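TT1561 protein (Thermus thermophilus, PDB 1UF3) is of unknown function but belongs to the calcineurin-like metallophosphoesterase superfamily, binds calcium ions and is predicted to act as a phosphoesterase. Local coordinates at residues A[4-18]-A[33-45]. Sequence-based numbering, arbitrary orientation.
With CA (calcium ion), chain S; CA (calcium ion), chain I.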
loop_
_atom_site.group_PDB
_atom_site.type_symbol
_atom_site.label_atom_id
_atom_site.label_comp_id
_atom_site.label_asym_id
_atom_site.label_seq_id
_atom_site.Cartn_x
_atom_site.Cartn_y
_atom_site.Cartn_z
ATOM N N THR A 4 -7.443 4.308 9.768
ATOM C CA THR A 4 -8.065 4.491 11.085
ATOM C C THR A 4 -7.280 3.785 12.172
ATOM O O THR A 4 -6.624 2.788 11.931
ATOM C CB THR A 4 -9.489 3.928 11.143
ATOM O OG1 THR A 4 -9.547 2.734 10.343
ATOM C CG2 THR A 4 -10.498 4.944 10.693
ATOM N N VAL A 5 -7.340 4.313 13.377
ATOM C CA VAL A 5 -6.628 3.688 14.477
ATOM C C VAL A 5 -7.460 2.560 15.096
ATOM O O VAL A 5 -8.571 2.805 15.550
ATOM C CB VAL A 5 -6.354 4.696 15.582
ATOM C CG1 VAL A 5 -5.768 3.960 16.811
ATOM C CG2 VAL A 5 -5.417 5.780 15.069
ATOM N N ARG A 6 -6.923 1.343 15.102
ATOM C CA ARG A 6 -7.599 0.210 15.717
ATOM C C ARG A 6 -6.729 -0.369 16.836
ATOM O O ARG A 6 -7.242 -0.721 17.899
ATOM C CB ARG A 6 -7.904 -0.909 14.706
ATOM C CG ARG A 6 -8.569 -2.129 15.389
ATOM C CD ARG A 6 -9.200 -3.162 14.424
ATOM N NE ARG A 6 -9.594 -4.363 15.163
ATOM C CZ ARG A 6 -9.838 -5.558 14.625
ATOM N NH1 ARG A 6 -9.750 -5.744 13.313
ATOM N NH2 ARG A 6 -10.116 -6.596 15.419
ATOM N N TYR A 7 -5.420 -0.463 16.585
ATOM C CA TYR A 7 -4.477 -1.001 17.553
ATOM C C TYR A 7 -3.552 0.067 18.092
ATOM O O TYR A 7 -2.982 0.854 17.333
ATOM C CB TYR A 7 -3.656 -2.123 16.923
ATOM C CG TYR A 7 -4.520 -3.254 16.464
ATOM C CD1 TYR A 7 -5.049 -3.276 15.166
ATOM C CD2 TYR A 7 -4.900 -4.259 17.360
ATOM C CE1 TYR A 7 -5.938 -4.270 14.776
ATOM C CE2 TYR A 7 -5.798 -5.250 16.984
ATOM C CZ TYR A 7 -6.317 -5.248 15.688
ATOM O OH TYR A 7 -7.237 -6.202 15.337
ATOM N N ILE A 8 -3.414 0.097 19.410
ATOM C CA ILE A 8 -2.562 1.073 20.060
ATOM C C ILE A 8 -1.494 0.393 20.899
ATOM O O ILE A 8 -1.813 -0.446 21.765
ATOM C CB ILE A 8 -3.372 1.967 20.969
ATOM C CG1 ILE A 8 -4.436 2.728 20.174
ATOM C CG2 ILE A 8 -2.476 2.921 21.693
ATOM C CD1 ILE A 8 -5.450 3.348 21.104
ATOM N N LEU A 9 -0.232 0.739 20.629
ATOM C CA LEU A 9 0.907 0.222 21.391
ATOM C C LEU A 9 1.016 1.181 22.588
ATOM O O LEU A 9 1.127 2.411 22.420
ATOM C CB LEU A 9 2.174 0.263 20.528
ATOM C CG LEU A 9 3.461 -0.308 21.115
ATOM C CD1 LEU A 9 3.247 -1.764 21.483
ATOM C CD2 LEU A 9 4.594 -0.166 20.078
ATOM N N ALA A 10 0.951 0.630 23.795
ATOM C CA ALA A 10 0.967 1.448 25.004
ATOM C C ALA A 10 1.872 0.957 26.144
ATOM O O ALA A 10 2.177 -0.223 26.243
ATOM C CB ALA A 10 -0.458 1.591 25.518
ATOM N N THR A 11 2.268 1.889 26.999
ATOM C CA THR A 11 3.132 1.600 28.136
ATOM C C THR A 11 3.195 2.858 28.977
ATOM O O THR A 11 2.722 3.937 28.554
ATOM C CB THR A 11 4.564 1.227 27.689
ATOM O OG1 THR A 11 5.290 0.722 28.812
ATOM C CG2 THR A 11 5.305 2.461 27.163
ATOM N N SER A 12 3.784 2.732 30.165
ATOM C CA SER A 12 3.907 3.865 31.077
ATOM C C SER A 12 5.230 3.874 31.840
ATOM O O SER A 12 6.010 2.937 31.786
ATOM C CB SER A 12 2.781 3.831 32.108
ATOM O OG SER A 12 2.940 2.675 32.929
ATOM N N ASN A 13 5.463 4.967 32.542
ATOM C CA ASN A 13 6.630 5.123 33.391
ATOM C C ASN A 13 7.958 4.533 32.924
ATOM O O ASN A 13 8.557 3.745 33.638
ATOM C CB ASN A 13 6.282 4.545 34.768
ATOM C CG ASN A 13 7.214 5.024 35.851
ATOM O OD1 ASN A 13 7.242 6.215 36.178
ATOM N ND2 ASN A 13 7.990 4.098 36.417
ATOM N N PRO A 14 8.437 4.894 31.722
ATOM C CA PRO A 14 9.721 4.347 31.257
ATOM C C PRO A 14 10.932 4.797 32.122
ATOM O O PRO A 14 11.990 4.164 32.103
ATOM C CB PRO A 14 9.814 4.854 29.814
ATOM C CG PRO A 14 9.004 6.144 29.847
ATOM C CD PRO A 14 7.811 5.731 30.682
HETATM N N MSE A 15 10.762 5.887 32.860
HETATM C CA MSE A 15 11.794 6.434 33.740
HETATM C C MSE A 15 13.203 6.572 33.142
HETATM O O MSE A 15 14.194 6.138 33.747
HETATM C CB MSE A 15 11.869 5.608 35.043
HETATM C CG MSE A 15 10.753 5.870 36.057
HETATM SE SE MSE A 15 10.887 7.527 37.005
HETATM C CE MSE A 15 12.307 6.996 38.238
ATOM N N GLY A 16 13.294 7.171 31.957
ATOM C CA GLY A 16 14.589 7.386 31.331
ATOM C C GLY A 16 15.300 6.193 30.731
ATOM O O GLY A 16 16.425 6.329 30.242
ATOM N N ASP A 17 14.658 5.027 30.747
ATOM C CA ASP A 17 15.267 3.827 30.174
ATOM C C ASP A 17 15.181 3.894 28.645
ATOM O O ASP A 17 14.217 3.410 28.040
ATOM C CB ASP A 17 14.536 2.585 30.670
ATOM C CG ASP A 17 15.313 1.325 30.420
ATOM O OD1 ASP A 17 16.184 1.346 29.530
ATOM O OD2 ASP A 17 15.054 0.308 31.102
ATOM N N LEU A 18 16.199 4.482 28.024
ATOM C CA LEU A 18 16.231 4.641 26.574
ATOM C C LEU A 18 16.397 3.349 25.791
ATOM O O LEU A 18 15.963 3.251 24.634
ATOM C CB LEU A 18 17.350 5.609 26.180
ATOM C CG LEU A 18 17.212 6.981 26.830
ATOM C CD1 LEU A 18 18.366 7.852 26.414
ATOM C CD2 LEU A 18 15.890 7.613 26.431
ATOM N N ALA A 33 0.838 -1.862 14.937
ATOM C CA ALA A 33 0.208 -0.782 15.706
ATOM C C ALA A 33 -0.100 0.419 14.823
ATOM O O ALA A 33 0.685 0.744 13.915
ATOM C CB ALA A 33 1.122 -0.350 16.820
ATOM N N ASP A 34 -1.213 1.094 15.114
ATOM C CA ASP A 34 -1.637 2.272 14.356
ATOM C C ASP A 34 -1.287 3.542 15.076
ATOM O O ASP A 34 -1.207 4.619 14.467
ATOM C CB ASP A 34 -3.133 2.232 14.104
ATOM C CG ASP A 34 -3.555 0.936 13.492
ATOM O OD1 ASP A 34 -2.937 0.550 12.468
ATOM O OD2 ASP A 34 -4.468 0.290 14.054
ATOM N N ALA A 35 -1.082 3.413 16.384
ATOM C CA ALA A 35 -0.719 4.544 17.198
ATOM C C ALA A 35 0.053 4.093 18.451
ATOM O O ALA A 35 0.142 2.895 18.736
ATOM C CB ALA A 35 -1.941 5.295 17.580
ATOM N N ILE A 36 0.611 5.060 19.174
ATOM C CA ILE A 36 1.356 4.787 20.389
ATOM C C ILE A 36 0.844 5.756 21.437
ATOM O O ILE A 36 0.600 6.934 21.146
ATOM C CB ILE A 36 2.871 5.061 20.214
ATOM C CG1 ILE A 36 3.514 3.988 19.341
ATOM C CG2 ILE A 36 3.531 5.191 21.577
ATOM C CD1 ILE A 36 4.968 4.266 18.938
ATOM N N ALA A 37 0.645 5.259 22.652
ATOM C CA ALA A 37 0.210 6.108 23.745
ATOM C C ALA A 37 1.203 5.846 24.866
ATOM O O ALA A 37 1.469 4.694 25.213
ATOM C CB ALA A 37 -1.200 5.758 24.176
ATOM N N LEU A 38 1.774 6.906 25.425
ATOM C CA LEU A 38 2.766 6.714 26.475
ATOM C C LEU A 38 2.550 7.643 27.668
ATOM O O LEU A 38 2.447 8.871 27.531
ATOM C CB LEU A 38 4.166 6.871 25.868
ATOM C CG LEU A 38 5.384 6.531 26.731
ATOM C CD1 LEU A 38 6.660 6.327 25.868
ATOM C CD2 LEU A 38 5.537 7.642 27.726
ATOM N N ILE A 39 2.455 7.020 28.841
ATOM C CA ILE A 39 2.215 7.705 30.103
ATOM C C ILE A 39 3.524 7.847 30.880
ATOM O O ILE A 39 4.299 6.902 30.930
ATOM C CB ILE A 39 1.221 6.891 30.986
ATOM C CG1 ILE A 39 -0.064 6.562 30.206
ATOM C CG2 ILE A 39 0.850 7.698 32.206
ATOM C CD1 ILE A 39 -0.935 7.783 29.911
ATOM N N GLY A 40 3.761 9.009 31.494
ATOM C CA GLY A 40 4.994 9.205 32.254
ATOM C C GLY A 40 5.070 8.292 33.481
ATOM O O GLY A 40 4.189 7.462 33.679
ATOM N N ASN A 41 6.104 8.418 34.312
ATOM C CA ASN A 41 7.195 9.380 34.140
ATOM C C ASN A 41 8.042 9.030 32.933
ATOM O O ASN A 41 8.523 7.909 32.810
ATOM C CB ASN A 41 8.116 9.382 35.382
ATOM C CG ASN A 41 7.368 9.644 36.671
ATOM O OD1 ASN A 41 6.780 10.710 36.863
ATOM N ND2 ASN A 41 7.388 8.665 37.574
ATOM N N LEU A 42 8.227 9.983 32.027
ATOM C CA LEU A 42 9.070 9.708 30.874
ATOM C C LEU A 42 10.512 9.628 31.377
ATOM O O LEU A 42 11.278 8.759 30.977
ATOM C CB LEU A 42 8.988 10.839 29.843
ATOM C CG LEU A 42 7.761 10.973 28.926
ATOM C CD1 LEU A 42 6.503 11.244 29.735
ATOM C CD2 LEU A 42 8.023 12.126 27.944
HETATM N N MSE A 43 10.842 10.554 32.273
HETATM C CA MSE A 43 12.186 10.713 32.849
HETATM C C MSE A 43 12.123 10.831 34.368
HETATM O O MSE A 43 11.095 11.237 34.922
HETATM C CB MSE A 43 12.797 12.035 32.360
HETATM C CG MSE A 43 13.265 12.074 30.940
HETATM SE SE MSE A 43 14.866 11.084 30.817
HETATM C CE MSE A 43 14.598 10.363 29.032
ATOM N N PRO A 44 13.231 10.507 35.061
ATOM C CA PRO A 44 13.268 10.621 36.522
ATOM C C PRO A 44 13.390 12.118 36.776
ATOM O O PRO A 44 13.818 12.864 35.891
ATOM C CB PRO A 44 14.566 9.910 36.903
ATOM C CG PRO A 44 14.831 8.998 35.750
ATOM C CD PRO A 44 14.435 9.833 34.559
ATOM N N LYS A 45 13.034 12.565 37.974
ATOM C CA LYS A 45 13.128 13.980 38.327
ATOM C C LYS A 45 14.501 14.580 37.958
ATOM O O LYS A 45 14.575 15.698 37.440
ATOM C CB LYS A 45 12.867 14.149 39.836
ATOM C CG LYS A 45 13.098 15.538 40.406
ATOM C CD LYS A 45 12.135 16.550 39.813
ATOM C CE LYS A 45 12.402 17.957 40.330
ATOM N NZ LYS A 45 12.234 18.039 41.810
HETATM CA CA CA S . -2.012 -1.059 11.332
HETATM CA CA CA I . 13.967 17.350 35.793
HETATM O O HOH W 1 -3.453 3.109 11.166
HETATM O O HOH W 2 12.830 15.298 34.979
HETATM O O HOH W 3 13.136 18.252 33.569
HETATM O O HOH W 4 15.375 19.358 35.459
HETATM O O HOH W 5 15.401 18.637 37.829
HETATM O O HOH W 6 -3.062 -0.141 9.283
#
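L9 and I36 pair within a parallel arrangement in which strands 7-12 and 35-39 run 25° apart, their axes 4.5 Å from each other at closest approach, with L9 N donating to A35 O and L9 O accepting from A37 N. Five bridges fix the register, I8 with A35 through S12 with I39. L9, T11, I36 and L38 face helix 18-25, where F24 packs on the first three, whereas I8, A10 and A37 lie on the reverse face, I8 CG2 standing 4.0 Å from A37 CB. At the N-terminal end the D34 carboxylate divides its oxygens between metal and backbone: OD1 binds calcium at 2.2 Å, together with G32 O and M1 N of the second subunit, while OD2 accepts hydrogen bonds from R6 N and, at 2.8 Å, Y7 N, which come from opposite faces of the carboxylate plane, both on its anti side. CG anti to the carbonyl carbon (chi1 -52°) carries the carboxylate alongside the Y7 ring, whose edge lies near OD2. The two strands and the intervening helices form a right-handed beta-alpha-beta crossover of the metallophosphoesterase fold, and the loops after both strands meet beyond the sheet. There N13 and N41 lie side by side with amide planes 68° apart; N13 OD1 accepts N41 N at 3.1 Å, N41 N belonging to the cis peptide that joins G40 to N41, and, weakly, N41 ND2 at 2.8 Å. N41 OD1 is meanwhile held by Q73 N. Replacing N13 by an alanine removes the shared acceptor, which would probably leave N41 N without its partner and the N41 amide less firmly oriented. M15, a selenomethionine here, is bent at chi2 and chi3 and brings SE to 3.7 Å from N41 CB and its CE against P44; next to it G16 N donates to L42 O at 2.7 Å.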